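Long-range contacts in transcriptional regulator (Streptococcus dysgalactiae, PDB 4YV9), which probably regulates transcription in quorum sensing as a DNA-binding receptor for SHP pheromones, and is captured here with the cyclic peptide cyclosporin A bound: residues K181-T185 / F213-D217; L228-Y233 / D245-Q249. All coordinates share one frame. Numbering follows the deposited sequence.

Interaction 1 of 2, residues K181-T185 / F213-D217; sequences KTLVT and FLLRD
Leu214 lays its side chain over Thr185 and Val184, joining consecutive helices 179-197 and 201-215 of the all-helical repeat domain, as in TPR-like folds. Residues 181-185 are regular helix; Phe213 and Leu214 are helical, Arg216 (polyproline-II angles, phi/psi -60/137) and Asp217 (left-handed, 50/38) belong to the following turn. The CA atoms come nearest at Thr185-Leu214, 6.6 Å. Leu214 (mt) places CD1 4.2 Å from Val184 CG1 and CB 3.7 Å from Thr185 OG1, while Leu215 CD2 lies 4.1 Å from Thr185 CG2. Phe171 packs on both Val184 and Leu214. Lys181, all-trans, stretches alongside the backbone of 213-216: CE is 3.1 Å from Leu214 O, and NZ makes a salt bridge with Glu218 and donates to water 1 (2.8 Å), which lies 3.0 Å from Phe213 O and 2.8 Å from Arg216 O. Thr185 OG1 donates back to Lys181 O (2.7 Å); water 2 bridges the helices, donating to Thr185 OG1 at 2.8 Å and to Leu214 O at 2.9 Å.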
ATOM      1  N   LYS B 181      -7.605  -0.661   2.147  1.00 35.25           N
ATOM      2  CA  LYS B 181      -8.506   0.348   1.595  1.00 34.07           C
ATOM      3  C   LYS B 181      -8.609   0.199   0.078  1.00 34.21           C
ATOM      4  O   LYS B 181      -9.693   0.292  -0.516  1.00 32.69           O
ATOM      5  CB  LYS B 181      -8.017   1.752   1.975  1.00 34.96           C
ATOM      6  CG  LYS B 181      -8.930   2.858   1.495  1.00 34.68           C
ATOM      7  CD  LYS B 181      -8.389   4.225   1.866  1.00 33.19           C
ATOM      8  CE  LYS B 181      -9.356   5.328   1.442  1.00 37.98           C
ATOM      9  NZ  LYS B 181      -8.935   6.677   1.956  1.00 39.39           N
ATOM     10  N   THR B 182      -7.474  -0.042  -0.557  1.00 32.33           N
ATOM     11  CA  THR B 182      -7.475  -0.237  -2.000  1.00 31.72           C
ATOM     12  C   THR B 182      -8.288  -1.489  -2.369  1.00 34.92           C
ATOM     13  O   THR B 182      -9.116  -1.457  -3.298  1.00 34.57           O
ATOM     14  CB  THR B 182      -6.026  -0.304  -2.523  1.00 34.31           C
ATOM     15  OG1 THR B 182      -5.435   0.993  -2.372  1.00 34.06           O
ATOM     16  CG2 THR B 182      -5.984  -0.670  -3.987  1.00 30.99           C
ATOM     17  N   LEU B 183      -8.102  -2.567  -1.620  1.00 35.57           N
ATOM     18  CA  LEU B 183      -8.899  -3.774  -1.844  1.00 36.26           C
ATOM     19  C   LEU B 183     -10.390  -3.504  -1.641  1.00 38.55           C
ATOM     20  O   LEU B 183     -11.208  -3.886  -2.482  1.00 34.76           O
ATOM     21  CB  LEU B 183      -8.445  -4.923  -0.931  1.00 35.95           C
ATOM     22  CG  LEU B 183      -7.121  -5.598  -1.305  1.00 42.27           C
ATOM     23  CD1 LEU B 183      -6.588  -6.460  -0.179  1.00 40.11           C
ATOM     24  CD2 LEU B 183      -7.308  -6.435  -2.551  1.00 45.28           C
ATOM     25  N   VAL B 184     -10.750  -2.874  -0.524  1.00 34.08           N
ATOM     26  CA  VAL B 184     -12.157  -2.542  -0.275  1.00 36.79           C
ATOM     27  C   VAL B 184     -12.750  -1.699  -1.417  1.00 36.92           C
ATOM     28  O   VAL B 184     -13.916  -1.874  -1.809  1.00 32.91           O
ATOM     29  CB  VAL B 184     -12.336  -1.788   1.061  1.00 34.94           C
ATOM     30  CG1 VAL B 184     -13.738  -1.196   1.148  1.00 33.68           C
ATOM     31  CG2 VAL B 184     -12.077  -2.726   2.242  1.00 36.83           C
ATOM     32  N   THR B 185     -11.940  -0.796  -1.964  1.00 33.48           N
ATOM     33  CA  THR B 185     -12.393   0.041  -3.071  1.00 31.12           C
ATOM     34  C   THR B 185     -12.671  -0.824  -4.303  1.00 31.23           C
ATOM     35  O   THR B 185     -13.713  -0.692  -4.948  1.00 36.33           O
ATOM     36  CB  THR B 185     -11.361   1.140  -3.394  1.00 27.98           C
ATOM     37  OG1 THR B 185     -11.118   1.922  -2.209  1.00 32.32           O
ATOM     38  CG2 THR B 185     -11.881   2.040  -4.496  1.00 31.88           C
ATOM     39  N   PHE B 213     -16.078   8.612  -1.940  1.00 37.11           N
ATOM     40  CA  PHE B 213     -15.492   8.949  -0.649  1.00 43.10           C
ATOM     41  C   PHE B 213     -14.169   8.209  -0.445  1.00 44.21           C
ATOM     42  O   PHE B 213     -13.202   8.795   0.025  1.00 38.05           O
ATOM     43  CB  PHE B 213     -16.459   8.630   0.486  1.00 41.31           C
ATOM     44  CG  PHE B 213     -15.918   8.965   1.836  1.00 46.47           C
ATOM     45  CD1 PHE B 213     -15.655  10.279   2.179  1.00 46.00           C
ATOM     46  CD2 PHE B 213     -15.643   7.969   2.758  1.00 53.60           C
ATOM     47  CE1 PHE B 213     -15.137  10.598   3.427  1.00 52.77           C
ATOM     48  CE2 PHE B 213     -15.127   8.284   4.007  1.00 48.33           C
ATOM     49  CZ  PHE B 213     -14.877   9.596   4.336  1.00 50.31           C
ATOM     50  N   LEU B 214     -14.135   6.926  -0.806  1.00 37.49           N
ATOM     51  CA  LEU B 214     -12.939   6.105  -0.641  1.00 37.44           C
ATOM     52  C   LEU B 214     -11.798   6.570  -1.547  1.00 40.42           C
ATOM     53  O   LEU B 214     -10.631   6.354  -1.233  1.00 43.72           O
ATOM     54  CB  LEU B 214     -13.241   4.630  -0.938  1.00 37.20           C
ATOM     55  CG  LEU B 214     -14.144   3.832   0.004  1.00 39.82           C
ATOM     56  CD1 LEU B 214     -14.487   2.513  -0.666  1.00 37.99           C
ATOM     57  CD2 LEU B 214     -13.498   3.586   1.363  1.00 41.26           C
ATOM     58  N   LEU B 215     -12.127   7.202  -2.669  1.00 34.19           N
ATOM     59  CA  LEU B 215     -11.090   7.635  -3.608  1.00 37.79           C
ATOM     60  C   LEU B 215     -10.567   9.044  -3.343  1.00 36.50           C
ATOM     61  O   LEU B 215      -9.545   9.433  -3.901  1.00 50.20           O
ATOM     62  CB  LEU B 215     -11.599   7.552  -5.048  1.00 39.28           C
ATOM     63  CG  LEU B 215     -11.706   6.165  -5.647  1.00 43.34           C
ATOM     64  CD1 LEU B 215     -12.507   6.241  -6.945  1.00 42.29           C
ATOM     65  CD2 LEU B 215     -10.295   5.559  -5.888  1.00 32.65           C
ATOM     66  N   ARG B 216     -11.245   9.788  -2.474  1.00 38.60           N
ATOM     67  CA  ARG B 216     -10.860  11.151  -2.130  1.00 43.52           C
ATOM     68  C   ARG B 216      -9.450  11.246  -1.524  1.00 46.11           C
ATOM     69  O   ARG B 216      -9.074  10.445  -0.677  1.00 44.47           O
ATOM     70  CB  ARG B 216     -11.892  11.733  -1.149  1.00 56.55           C
ATOM     71  CG  ARG B 216     -11.897  13.245  -1.043  1.00 71.94           C
ATOM     72  CD  ARG B 216     -13.271  13.777  -0.612  1.00 80.76           C
ATOM     73  NE  ARG B 216     -14.279  13.619  -1.662  1.00 79.70           N
ATOM     74  CZ  ARG B 216     -15.378  12.873  -1.554  1.00 78.29           C
ATOM     75  NH1 ARG B 216     -15.633  12.210  -0.434  1.00 82.08           N
ATOM     76  NH2 ARG B 216     -16.232  12.796  -2.567  1.00 72.89           N
ATOM     77  N   ASP B 217      -8.693  12.250  -1.957  1.00 46.15           N
ATOM     78  CA  ASP B 217      -7.329  12.479  -1.490  1.00 40.09           C
ATOM     79  C   ASP B 217      -6.471  11.214  -1.563  1.00 40.70           C
ATOM     80  O   ASP B 217      -5.645  10.970  -0.695  1.00 37.96           O
ATOM     81  CB  ASP B 217      -7.343  13.046  -0.064  1.00 46.44           C
ATOM     82  CG  ASP B 217      -7.876  14.472  -0.011  1.00 57.15           C
ATOM     83  OD1 ASP B 217      -7.879  15.148  -1.064  1.00 52.60           O
ATOM     84  OD2 ASP B 217      -8.283  14.923   1.082  1.00 62.36           O
TER
HETATM   85  O   HOH W   1     -10.439   8.847   1.136  1.00 45.48           O
HETATM   86  O   HOH W   2      -9.354   4.089  -2.418  1.00 36.09           O

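Interaction 2 of 2, residues L228-Y233 / D245-Q249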
ATOM      1  N   LEU B 228     -14.418   5.358 -13.567  1.00 35.87           N
ATOM      2  CA  LEU B 228     -14.848   6.230 -14.668  1.00 39.88           C
ATOM      3  C   LEU B 228     -15.721   5.433 -15.635  1.00 38.44           C
ATOM      4  O   LEU B 228     -16.750   5.907 -16.101  1.00 38.65           O
ATOM      5  CB  LEU B 228     -13.640   6.814 -15.409  1.00 36.68           C
ATOM      6  CG  LEU B 228     -13.922   7.693 -16.624  1.00 37.54           C
ATOM      7  CD1 LEU B 228     -14.770   8.886 -16.232  1.00 42.40           C
ATOM      8  CD2 LEU B 228     -12.596   8.147 -17.207  1.00 39.00           C
ATOM      9  N   TYR B 229     -15.312   4.199 -15.906  1.00 41.01           N
ATOM     10  CA  TYR B 229     -16.023   3.378 -16.879  1.00 49.55           C
ATOM     11  C   TYR B 229     -17.369   2.934 -16.321  1.00 45.11           C
ATOM     12  O   TYR B 229     -18.387   3.081 -16.965  1.00 46.07           O
ATOM     13  CB  TYR B 229     -15.197   2.155 -17.277  1.00 48.86           C
ATOM     14  CG  TYR B 229     -15.862   1.349 -18.373  1.00 47.98           C
ATOM     15  CD1 TYR B 229     -16.834   0.397 -18.072  1.00 46.29           C
ATOM     16  CD2 TYR B 229     -15.522   1.540 -19.704  1.00 39.99           C
ATOM     17  CE1 TYR B 229     -17.444  -0.342 -19.059  1.00 46.51           C
ATOM     18  CE2 TYR B 229     -16.127   0.801 -20.697  1.00 44.29           C
ATOM     19  CZ  TYR B 229     -17.090  -0.135 -20.366  1.00 44.06           C
ATOM     20  OH  TYR B 229     -17.700  -0.865 -21.350  1.00 49.07           O
ATOM     21  N   VAL B 230     -17.344   2.419 -15.098  1.00 45.81           N
ATOM     22  CA  VAL B 230     -18.490   1.760 -14.493  1.00 41.82           C
ATOM     23  C   VAL B 230     -19.589   2.760 -14.169  1.00 44.52           C
ATOM     24  O   VAL B 230     -20.777   2.507 -14.394  1.00 48.70           O
ATOM     25  CB  VAL B 230     -18.051   1.015 -13.207  1.00 42.68           C
ATOM     26  CG1 VAL B 230     -19.261   0.559 -12.402  1.00 42.20           C
ATOM     27  CG2 VAL B 230     -17.134  -0.165 -13.567  1.00 39.80           C
ATOM     28  N   HIS B 231     -19.178   3.907 -13.642  1.00 43.90           N
ATOM     29  CA  HIS B 231     -20.106   4.988 -13.354  1.00 45.48           C
ATOM     30  C   HIS B 231     -20.714   5.522 -14.657  1.00 48.75           C
ATOM     31  O   HIS B 231     -21.902   5.826 -14.719  1.00 48.48           O
ATOM     32  CB  HIS B 231     -19.390   6.097 -12.578  1.00 44.75           C
ATOM     33  CG  HIS B 231     -20.304   7.163 -12.063  1.00 54.60           C
ATOM     34  ND1 HIS B 231     -19.862   8.426 -11.735  1.00 65.36           N
ATOM     35  CD2 HIS B 231     -21.635   7.155 -11.815  1.00 57.97           C
ATOM     36  CE1 HIS B 231     -20.883   9.154 -11.316  1.00 61.22           C
ATOM     37  NE2 HIS B 231     -21.969   8.404 -11.351  1.00 57.84           N
ATOM     38  N   GLY B 232     -19.896   5.617 -15.703  1.00 46.29           N
ATOM     39  CA  GLY B 232     -20.394   6.016 -17.009  1.00 44.08           C
ATOM     40  C   GLY B 232     -21.449   5.030 -17.468  1.00 57.98           C
ATOM     41  O   GLY B 232     -22.473   5.410 -18.045  1.00 59.57           O
ATOM     42  N   TYR B 233     -21.196   3.755 -17.184  1.00 55.12           N
ATOM     43  CA  TYR B 233     -22.121   2.674 -17.523  1.00 58.38           C
ATOM     44  C   TYR B 233     -23.438   2.835 -16.761  1.00 58.84           C
ATOM     45  O   TYR B 233     -24.525   2.656 -17.322  1.00 61.39           O
ATOM     46  CB  TYR B 233     -21.458   1.325 -17.224  1.00 60.22           C
ATOM     47  CG  TYR B 233     -22.319   0.092 -17.408  1.00 66.57           C
ATOM     48  CD1 TYR B 233     -23.095  -0.087 -18.547  1.00 72.14           C
ATOM     49  CD2 TYR B 233     -22.319  -0.916 -16.448  1.00 72.96           C
ATOM     50  CE1 TYR B 233     -23.867  -1.228 -18.713  1.00 77.72           C
ATOM     51  CE2 TYR B 233     -23.079  -2.057 -16.606  1.00 79.45           C
ATOM     52  CZ  TYR B 233     -23.854  -2.207 -17.734  1.00 80.02           C
ATOM     53  OH  TYR B 233     -24.612  -3.344 -17.876  1.00 87.62           O
ATOM     54  N   ASP B 245     -19.334   8.930 -23.181  1.00 50.82           N
ATOM     55  CA  ASP B 245     -18.090   9.694 -23.223  1.00 48.86           C
ATOM     56  C   ASP B 245     -17.155   9.235 -22.101  1.00 52.99           C
ATOM     57  O   ASP B 245     -15.961   9.029 -22.313  1.00 47.33           O
ATOM     58  CB  ASP B 245     -18.359  11.191 -23.104  1.00 50.39           C
ATOM     59  CG  ASP B 245     -19.184  11.733 -24.255  1.00 69.93           C
ATOM     60  OD1 ASP B 245     -19.135  11.142 -25.360  1.00 69.59           O
ATOM     61  OD2 ASP B 245     -19.883  12.753 -24.052  1.00 76.79           O
ATOM     62  N   ASP B 246     -17.706   9.063 -20.907  1.00 48.18           N
ATOM     63  CA  ASP B 246     -16.904   8.588 -19.779  1.00 46.81           C
ATOM     64  C   ASP B 246     -16.272   7.225 -20.067  1.00 47.16           C
ATOM     65  O   ASP B 246     -15.082   7.017 -19.807  1.00 44.76           O
ATOM     66  CB  ASP B 246     -17.748   8.516 -18.513  1.00 48.50           C
ATOM     67  CG  ASP B 246     -18.164   9.890 -18.018  1.00 55.88           C
ATOM     68  OD1 ASP B 246     -17.641  10.901 -18.544  1.00 57.72           O
ATOM     69  OD2 ASP B 246     -19.002   9.956 -17.096  1.00 53.22           O
HETATM   70  N   MSE B 247     -17.058   6.306 -20.628  1.00 47.29           N
HETATM   71  CA  MSE B 247     -16.555   4.969 -20.922  1.00 41.98           C
HETATM   72  C   MSE B 247     -15.461   5.025 -21.983  1.00 43.19           C
HETATM   73  O   MSE B 247     -14.444   4.327 -21.871  1.00 42.46           O
HETATM   74  CB  MSE B 247     -17.694   4.044 -21.371  1.00 51.86           C
HETATM   75  CG  MSE B 247     -18.670   3.686 -20.251  1.00 52.92           C
HETATM   76 SE   MSE B 247     -20.402   3.003 -20.889  1.00 67.92          SE
HETATM   77  CE  MSE B 247     -20.087   1.106 -20.689  1.00 56.82           C
ATOM     78  N   ARG B 248     -15.660   5.847 -23.015  1.00 44.74           N
ATOM     79  CA  ARG B 248     -14.643   5.971 -24.061  1.00 44.58           C
ATOM     80  C   ARG B 248     -13.344   6.591 -23.516  1.00 45.25           C
ATOM     81  O   ARG B 248     -12.257   6.221 -23.942  1.00 41.34           O
ATOM     82  CB  ARG B 248     -15.175   6.782 -25.240  1.00 45.45           C
ATOM     83  CG  ARG B 248     -15.917   5.921 -26.254  1.00 59.50           C
ATOM     84  CD  ARG B 248     -16.533   6.756 -27.369  1.00 70.11           C
ATOM     85  NE  ARG B 248     -17.331   7.850 -26.821  1.00 70.55           N
ATOM     86  CZ  ARG B 248     -18.370   8.401 -27.438  1.00 77.62           C
ATOM     87  NH1 ARG B 248     -18.745   7.967 -28.637  1.00 75.78           N
ATOM     88  NH2 ARG B 248     -19.032   9.389 -26.852  1.00 77.76           N
ATOM     89  N   GLN B 249     -13.463   7.530 -22.576  1.00 39.85           N
ATOM     90  CA  GLN B 249     -12.283   8.109 -21.924  1.00 39.50           C
ATOM     91  C   GLN B 249     -11.503   7.059 -21.130  1.00 40.90           C
ATOM     92  O   GLN B 249     -10.269   7.002 -21.190  1.00 43.66           O
ATOM     93  CB  GLN B 249     -12.694   9.269 -21.006  1.00 39.13           C
ATOM     94  CG  GLN B 249     -13.188  10.500 -21.775  1.00 45.76           C
ATOM     95  CD  GLN B 249     -13.773  11.549 -20.857  1.00 51.63           C
ATOM     96  OE1 GLN B 249     -13.764  11.383 -19.647  1.00 50.16           O
ATOM     97  NE2 GLN B 249     -14.280  12.632 -21.427  1.00 56.98           N
TER
HETATM   98  O   HOH W   3     -18.268   8.169 -14.869  1.00 45.64           O
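Helices 221-236 and 242-256 form a close antiparallel pair in the C-terminal repeat domain; their short segments cross at -160° with axes only 7.6 Å apart. Gly232 makes this approach possible: its CA lies 3.9 Å from Asp246 CB, and an ideal CB on it would clash with that atom. The CA atoms of Tyr229 and Met247 are 4.4 Å apart, those of Gly232 and Asp246 5.1 Å. Met247, present as selenomethionine, has the largest area covered by the opposing segment. Its CG sits over one face of the Tyr229 ring in a CH-pi contact, 3.9 Å from the centroid, and SE lies obliquely to the same ring, 4.8 Å from its centroid, a Met-aromatic contact. Beyond it, CE reaches Tyr229 CZ at 3.3 Å and Tyr233 CB at 3.7 Å. Both tyrosine rings also meet His269 of helix 260-273 edge-to-face. Toward the other border, Leu228 CG lies 3.5 Å from Asp246 O and CD2 4.0 Å from Gln249 CB; Leu228 and Gln249 also pack on Leu257 and Tyr256 of the second subunit, respectively. Water 3 donates to Leu228 O (3.0 Å) and Asp246 OD2 (2.9 Å), the latter also salt-bridged to Lys235. The direct contact therefore rests on apolar and aromatic packing, with a water beside Gly232 as the polar bridge; the Leu228-Gln249 border packs against the second subunit.

Overall arrangement
Both contacts join neighbouring helices of the C-terminal Rgg domain and come in series along the chain: interaction 1 pairs helix 179-197 with helix 201-215, and interaction 2 pairs the next two, 221-236 and 242-256. Their centres are 18 Å apart and their nearest atoms about 7 Å, without touching. Helix 221-236 links them, Phe227 packing on Leu215 near interaction 1 and Val230 on Leu192 of helix 179-197. Interaction 1 is buried, its centre about 12 Å from the chain's centre, and bound cyclosporin packs on Leu183 and, separately, on Asp217; interaction 2, with its centre about 25 Å from the chain's centre, reaches the second subunit. The helical stack thus runs from the surroundings of the ligand toward the dimer interface.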